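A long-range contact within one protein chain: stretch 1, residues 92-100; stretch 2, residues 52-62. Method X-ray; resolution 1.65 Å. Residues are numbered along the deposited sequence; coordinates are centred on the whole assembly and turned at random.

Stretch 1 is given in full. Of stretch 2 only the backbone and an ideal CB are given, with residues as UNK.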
# COMPACT_ATOMS: atom_id res chain seq x y z
N GLU A 92 5.06 11.76 -13.20
CA GLU A 92 4.87 12.24 -14.58
C GLU A 92 3.42 12.05 -15.01
O GLU A 92 2.78 12.97 -15.51
CB GLU A 92 5.72 11.41 -15.53
CG GLU A 92 7.16 11.77 -15.64
CD GLU A 92 7.92 10.80 -16.55
OE1 GLU A 92 7.30 9.86 -17.10
OE2 GLU A 92 9.14 10.98 -16.72
N LYS A 93 2.89 10.88 -14.70
CA LYS A 93 1.55 10.54 -15.08
C LYS A 93 0.50 11.27 -14.26
O LYS A 93 -0.55 11.66 -14.80
CB LYS A 93 1.35 9.04 -15.05
CG LYS A 93 2.27 8.36 -16.07
CD LYS A 93 2.27 6.87 -15.97
CE LYS A 93 3.20 6.32 -17.07
NZ LYS A 93 3.21 4.86 -17.15
N ALA A 94 0.75 11.47 -12.95
CA ALA A 94 -0.17 12.19 -12.16
C ALA A 94 -0.30 13.64 -12.62
O ALA A 94 -1.38 14.19 -12.61
CB ALA A 94 0.23 12.14 -10.71
N ALA A 95 0.81 14.24 -13.01
CA ALA A 95 0.80 15.60 -13.55
C ALA A 95 0.00 15.67 -14.90
O ALA A 95 -0.81 16.54 -15.07
CB ALA A 95 2.20 16.10 -13.74
N LYS A 96 0.22 14.72 -15.78
CA LYS A 96 -0.55 14.65 -17.04
C LYS A 96 -2.03 14.53 -16.79
O LYS A 96 -2.82 15.15 -17.49
CB LYS A 96 -0.08 13.49 -17.90
CG LYS A 96 1.27 13.72 -18.54
CD LYS A 96 1.52 12.74 -19.70
CE LYS A 96 2.79 11.91 -19.49
NZ LYS A 96 4.04 12.68 -19.79
N LYS A 97 -2.40 13.72 -15.81
CA LYS A 97 -3.81 13.47 -15.49
C LYS A 97 -4.42 14.51 -14.60
O LYS A 97 -5.60 14.42 -14.23
CB LYS A 97 -3.95 12.11 -14.81
CG LYS A 97 -4.00 10.92 -15.74
CD LYS A 97 -4.96 9.84 -15.20
CE LYS A 97 -6.43 10.20 -15.39
NZ LYS A 97 -7.29 9.03 -15.07
N ASN A 98 -3.63 15.48 -14.20
CA ASN A 98 -4.07 16.52 -13.36
C ASN A 98 -4.70 16.04 -12.09
O ASN A 98 -5.69 16.57 -11.64
CB ASN A 98 -5.05 17.41 -14.10
CG ASN A 98 -4.45 18.70 -14.41
OD1 ASN A 98 -3.91 18.89 -15.51
ND2 ASN A 98 -4.36 19.55 -13.41
N ILE A 99 -4.11 15.04 -11.48
CA ILE A 99 -4.55 14.63 -10.15
C ILE A 99 -4.34 15.75 -9.12
O ILE A 99 -3.31 16.42 -9.11
CB ILE A 99 -3.81 13.36 -9.74
CG1 ILE A 99 -4.31 12.20 -10.62
CG2 ILE A 99 -4.06 13.06 -8.27
CD1 ILE A 99 -3.71 10.91 -10.33
N ASN A 100 -5.34 15.95 -8.26
CA ASN A 100 -5.25 16.96 -7.21
C ASN A 100 -4.07 16.70 -6.27
O ASN A 100 -4.10 15.78 -5.51
CB ASN A 100 -6.53 17.00 -6.42
CG ASN A 100 -6.56 18.12 -5.39
OD1 ASN A 100 -5.54 18.49 -4.77
ND2 ASN A 100 -7.76 18.69 -5.19
N UNK A 52 6.82 -1.82 -14.56
CA UNK A 52 6.64 -0.48 -13.90
C UNK A 52 5.83 0.47 -14.70
O UNK A 52 5.10 1.31 -14.15
CB UNK A 52 7.99 0.18 -13.62
N UNK A 53 5.99 0.46 -16.02
CA UNK A 53 5.20 1.34 -16.84
C UNK A 53 3.72 1.05 -16.69
O UNK A 53 2.90 1.96 -16.56
CB UNK A 53 5.62 1.22 -18.31
N UNK A 54 3.36 -0.24 -16.81
CA UNK A 54 1.96 -0.61 -16.65
C UNK A 54 1.45 -0.30 -15.21
O UNK A 54 0.35 0.22 -15.06
CB UNK A 54 1.78 -2.10 -16.97
N UNK A 55 2.25 -0.64 -14.23
CA UNK A 55 1.87 -0.38 -12.80
C UNK A 55 1.60 1.10 -12.58
O UNK A 55 0.62 1.47 -11.90
CB UNK A 55 2.97 -0.84 -11.84
N UNK A 56 2.48 1.96 -13.11
CA UNK A 56 2.32 3.37 -12.85
C UNK A 56 1.00 3.92 -13.48
O UNK A 56 0.35 4.78 -12.91
CB UNK A 56 3.53 4.13 -13.39
N UNK A 57 0.61 3.41 -14.67
CA UNK A 57 -0.63 3.78 -15.26
C UNK A 57 -1.78 3.36 -14.33
O UNK A 57 -2.79 4.09 -14.18
CB UNK A 57 -0.77 3.15 -16.65
N UNK A 58 -1.69 2.14 -13.82
CA UNK A 58 -2.76 1.58 -12.98
C UNK A 58 -2.90 2.36 -11.65
O UNK A 58 -4.01 2.68 -11.23
CB UNK A 58 -2.48 0.10 -12.69
N UNK A 59 -1.76 2.69 -11.04
CA UNK A 59 -1.77 3.49 -9.78
C UNK A 59 -2.54 4.79 -10.01
O UNK A 59 -3.45 5.17 -9.24
CB UNK A 59 -0.35 3.80 -9.31
N UNK A 60 -2.15 5.52 -11.03
CA UNK A 60 -2.73 6.83 -11.27
C UNK A 60 -4.20 6.76 -11.64
O UNK A 60 -5.02 7.56 -11.18
CB UNK A 60 -1.96 7.55 -12.38
N UNK A 61 -4.59 5.76 -12.41
CA UNK A 61 -6.02 5.56 -12.67
C UNK A 61 -6.82 5.18 -11.45
O UNK A 61 -7.91 5.68 -11.25
CB UNK A 61 -6.21 4.48 -13.74
N UNK A 62 -6.27 4.30 -10.60
CA UNK A 62 -6.99 3.88 -9.37
C UNK A 62 -7.12 5.05 -8.38
O UNK A 62 -8.13 5.22 -7.72
CB UNK A 62 -6.26 2.71 -8.70

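Stretch 2 is helical throughout, and stretch 1 crosses it as the last turn or so of a helix that begins earlier in the chain, its axis coming within 9.5 Å at 41°, followed by a Schellman turn at Asn-98. Stretch 1 offers two lysines one turn apart, Lys-93 and Lys-97, with the methyl end of Ile-99 beside them. The rule to expect is anions for the amines and something apolar between.

Position 52 points sideways with nothing of stretch 1 near its CB, so this contact sets no preference; it is Leu-52.

At position 53 the CB again points sideways, but lies 4.5 Å from Lys-93 NZ. A polar or acidic side chain would suit the amine, and a small one would leave it to water; the backbone O of position 53 lies 3.0 Å from Lys-93 NZ. The residue is Asp-53, whose carboxylate reaches Lys-93 through water 1: the water donates to Asp-53 OD1 at 2.5 Å and accepts from Lys-93 NZ at 2.7 Å.

Positions 54 and 55 point away and are unconstrained here: Arg-54 and Ala-55.

Position 56 points toward stretch 1, its ideal CB 3.8 Å from Lys-93 NZ. So short a gap favours a small side chain with an acceptor, such as serine or threonine; alanine would fit but offer the amine nothing. It is Ser-56, with chi1 in p, and Lys-93 NZ donates to Ser-56 OG at 2.7 Å.

At position 57 the CB points away, yet lies 4.4 Å from Lys-93 NZ. A short acid could swing back, and asparagine could supply a neutral acceptor. Asp-57 brings its carboxylate back with chi1 in m, and Lys-93 NZ meets Asp-57 OD1 at 2.7 Å in a hydrogen-bonded salt bridge. The extended lysine thus sits as a knob among 53, 56, 57 and 60.

Positions 58 and 59 are out of reach: Ile-58 and Ile-59.

Position 60 is the apolar centre. Its CB points toward stretch 1, 4.3 Å from Ile-99 CD1, 4.5 Å from Lys-93 CB and 4.7 Å from Lys-97 CD. Valine, isoleucine or alanine would be reasonable, the branched ones filling more of the space. Val-60 spreads its methyls: CG1 lies 3.4 Å from Ile-99 CD1 and 3.5 Å from Lys-97 CD, while CG2 lies 3.9 Å from Lys-93 CB and 4.3 Å from Ala-94 CB.

Position 61 points away, but Lys-97 NZ is 4.9 Å from its CB, inviting an acid. Asp-61 bends back, and Lys-97 NZ donates to Asp-61 OD1 at 3.1 Å, a second salt bridge one turn on.

Position 62, out of reach, is Ala-62.

Stretch 2 (52-62) LDRASDIIVDA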
# COMPACT_ATOMS: atom_id res chain seq x y z
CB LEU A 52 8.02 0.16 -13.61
CG LEU A 52 9.03 -0.59 -12.81
CD1 LEU A 52 10.17 0.36 -12.43
CD2 LEU A 52 8.42 -1.17 -11.59
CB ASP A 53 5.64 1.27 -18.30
CG ASP A 53 7.05 1.77 -18.49
OD1 ASP A 53 7.23 3.00 -18.50
OD2 ASP A 53 7.99 0.93 -18.62
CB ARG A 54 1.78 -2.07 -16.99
CG ARG A 54 0.36 -2.60 -16.86
CD ARG A 54 -0.66 -1.90 -17.70
NE ARG A 54 -0.36 -1.90 -19.07
CZ ARG A 54 -0.76 -2.86 -19.95
NH1 ARG A 54 -1.47 -3.91 -19.53
NH2 ARG A 54 -0.44 -2.76 -21.25
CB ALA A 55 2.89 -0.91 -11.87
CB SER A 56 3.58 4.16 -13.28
OG SER A 56 3.83 4.00 -14.68
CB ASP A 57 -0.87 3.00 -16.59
CG ASP A 57 0.02 3.46 -17.76
OD1 ASP A 57 0.57 4.55 -17.74
OD2 ASP A 57 0.05 2.70 -18.78
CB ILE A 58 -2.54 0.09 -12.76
CG1 ILE A 58 -2.81 -0.63 -14.08
CG2 ILE A 58 -3.45 -0.48 -11.66
CD1 ILE A 58 -2.40 -2.06 -14.08
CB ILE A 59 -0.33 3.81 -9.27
CG1 ILE A 59 0.35 2.55 -8.71
CG2 ILE A 59 -0.38 4.84 -8.14
CD1 ILE A 59 1.84 2.64 -8.59
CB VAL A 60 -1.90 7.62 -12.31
CG1 VAL A 60 -2.62 8.81 -12.79
CG2 VAL A 60 -0.52 8.00 -11.74
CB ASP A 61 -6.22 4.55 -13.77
CG ASP A 61 -5.85 5.12 -15.18
OD1 ASP A 61 -5.74 6.39 -15.35
OD2 ASP A 61 -5.62 4.34 -16.09
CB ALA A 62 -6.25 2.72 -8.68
O HOH W 1 5.17 4.34 -18.96
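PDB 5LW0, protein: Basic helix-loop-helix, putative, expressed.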